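Local coordinates for probable transcriptional regulator (Pseudomonas aeruginosa, PDB 2ESN), which probably controls transcription as a LysR-type regulator, binding DNA through a winged helix-turn-helix and sensing a small molecule through its substrate-binding domain, at the interface of chains A and B. Sequence-based numbering; all coordinates share one arbitrary frame. Chains: chain A/B, probable transcriptional regulator.

The interface of chains A and B. Residues chain A 117, 120-121, 124-125; chain B 242, 245-248.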
loop_
_atom_site.group_PDB
_atom_site.type_symbol
_atom_site.label_atom_id
_atom_site.label_comp_id
_atom_site.label_asym_id
_atom_site.label_seq_id
_atom_site.Cartn_x
_atom_site.Cartn_y
_atom_site.Cartn_z
ATOM N N PRO A 117 17.032 -25.522 13.669
ATOM C CA PRO A 117 17.345 -26.929 14.027
ATOM C C PRO A 117 17.501 -27.155 15.541
ATOM O O PRO A 117 16.744 -27.957 16.091
ATOM C CB PRO A 117 18.628 -27.216 13.221
ATOM C CG PRO A 117 18.467 -26.258 11.945
ATOM C CD PRO A 117 17.943 -25.008 12.603
ATOM N N MET A 120 14.084 -25.856 17.664
ATOM C CA MET A 120 12.926 -26.753 17.509
ATOM C C MET A 120 13.197 -28.216 17.887
ATOM O O MET A 120 12.258 -28.964 18.153
ATOM C CB MET A 120 12.362 -26.677 16.096
ATOM C CG MET A 120 11.932 -25.277 15.644
ATOM S SD MET A 120 10.785 -24.336 16.612
ATOM C CE MET A 120 9.423 -25.359 16.597
ATOM N N ASN A 121 14.462 -28.636 17.854
ATOM C CA ASN A 121 14.753 -29.925 18.409
ATOM C C ASN A 121 14.208 -30.004 19.883
ATOM O O ASN A 121 13.683 -31.022 20.311
ATOM C CB ASN A 121 16.218 -30.207 18.339
ATOM C CG ASN A 121 16.583 -31.488 19.088
ATOM O OD1 ASN A 121 17.064 -31.442 20.210
ATOM N ND2 ASN A 121 16.351 -32.625 18.456
ATOM N N GLN A 124 10.016 -28.813 20.216
ATOM C CA GLN A 124 9.025 -29.791 19.726
ATOM C C GLN A 124 8.463 -30.698 20.868
ATOM O O GLN A 124 7.332 -31.201 20.800
ATOM C CB GLN A 124 9.611 -30.653 18.621
ATOM C CG GLN A 124 10.720 -31.569 19.107
ATOM C CD GLN A 124 11.258 -32.501 18.030
ATOM O OE1 GLN A 124 10.556 -32.887 17.080
ATOM N NE2 GLN A 124 12.534 -32.821 18.151
ATOM N N HIS A 125 9.306 -30.917 21.868
ATOM C CA HIS A 125 8.992 -31.739 23.046
ATOM C C HIS A 125 8.541 -30.780 24.147
ATOM O O HIS A 125 7.491 -30.992 24.722
ATOM C CB HIS A 125 10.234 -32.526 23.526
ATOM C CG HIS A 125 10.779 -33.496 22.511
ATOM N ND1 HIS A 125 9.990 -34.450 21.885
ATOM C CD2 HIS A 125 12.029 -33.646 21.991
ATOM C CE1 HIS A 125 10.737 -35.167 21.058
ATOM N NE2 HIS A 125 11.974 -34.694 21.097
ATOM N N LEU B 242 16.322 -28.228 9.359
ATOM C CA LEU B 242 15.267 -28.332 10.341
ATOM C C LEU B 242 14.656 -29.790 10.420
ATOM O O LEU B 242 14.549 -30.347 11.501
ATOM C CB LEU B 242 14.163 -27.271 10.051
ATOM C CG LEU B 242 12.892 -27.372 10.874
ATOM C CD1 LEU B 242 13.121 -27.277 12.396
ATOM C CD2 LEU B 242 11.891 -26.330 10.389
ATOM N N SER B 245 16.819 -32.344 12.319
ATOM C CA SER B 245 17.074 -32.156 13.751
ATOM C C SER B 245 15.800 -32.237 14.545
ATOM O O SER B 245 15.783 -31.864 15.721
ATOM C CB SER B 245 17.716 -30.765 14.034
ATOM O OG SER B 245 19.146 -30.763 13.868
ATOM N N THR B 246 14.715 -32.633 13.902
ATOM C CA THR B 246 13.425 -32.734 14.584
ATOM C C THR B 246 12.648 -33.948 14.081
ATOM O O THR B 246 13.057 -34.664 13.145
ATOM C CB THR B 246 12.492 -31.485 14.311
ATOM O OG1 THR B 246 12.229 -31.417 12.913
ATOM C CG2 THR B 246 13.097 -30.166 14.810
ATOM N N ASP B 247 11.470 -34.143 14.648
ATOM C CA ASP B 247 10.583 -35.211 14.150
ATOM C C ASP B 247 9.577 -34.727 13.130
ATOM O O ASP B 247 8.691 -35.489 12.691
ATOM C CB ASP B 247 9.926 -35.972 15.308
ATOM C CG ASP B 247 10.948 -36.688 16.208
ATOM O OD1 ASP B 247 12.115 -36.899 15.821
ATOM O OD2 ASP B 247 10.588 -37.030 17.347
ATOM N N PHE B 248 9.780 -33.484 12.648
ATOM C CA PHE B 248 8.911 -32.886 11.620
ATOM C C PHE B 248 9.123 -33.494 10.252
ATOM O O PHE B 248 10.250 -33.899 9.865
ATOM C CB PHE B 248 9.104 -31.339 11.507
ATOM C CG PHE B 248 8.923 -30.591 12.812
ATOM C CD1 PHE B 248 8.113 -31.095 13.818
ATOM C CD2 PHE B 248 9.523 -29.331 13.001
ATOM C CE1 PHE B 248 7.913 -30.396 15.036
ATOM C CE2 PHE B 248 9.292 -28.598 14.207
ATOM C CZ PHE B 248 8.511 -29.137 15.223
HETATM O O HOH W 1 14.010 -35.083 16.839
#
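The ring of B:Phe248 meets helix 109-126 of chain A in two ways: CB of A:Gln124 approaches CZ obliquely from above the rim, 3.9 Å away, while the terminal methyl CE of A:Met120 lies near the ring plane at the CE2 edge. The face on the A:Gln124 side is also covered from within chain B by CB of B:Thr246, offset toward the rim. On the other chain, CG of A:Gln124 sits over the centre of the A:His125 ring, while CE1 of that ring points toward the carboxylate of B:Asp247 without bonding to it; their planes stand 76° apart.

A:Gln124 carries the polar part. Its CG lies between the backbone N and the carbonyl carbon (chi1 67°), and from there the chain runs out extended to the loop of chain B. The side-chain oxygen OE1 takes the backbone N-H of B:Asp247 on a lone pair, nearly straight, at 2.9 Å. NE2 turns back to the carbonyl O of A:Asn121, 3.0 Å away and close to the amide plane, and also meets a water that bridges to OD1 of B:Asp247. Held at both ends, the amide has its flip fixed.

The methyl CG2 of B:Thr246 packs against CB of A:Met120, which also receives CD1 of B:Leu242. The B:Thr246 hydroxyl OG1 faces its own chain, bonding to O of B:Leu242 and accepting N-H of B:Phe248, which braces the loop. The patch recurs by two-fold symmetry, in what is probably the regulatory-domain dimer usual for LysR proteins. CB of A:Pro117 packs against CB of B:Ser245 at 3.8 Å. Separately, ND2 of A:Asn121 donates to the carbonyl O of B:Ser245 at 2.9 Å, tilted 35° from the carbonyl plane.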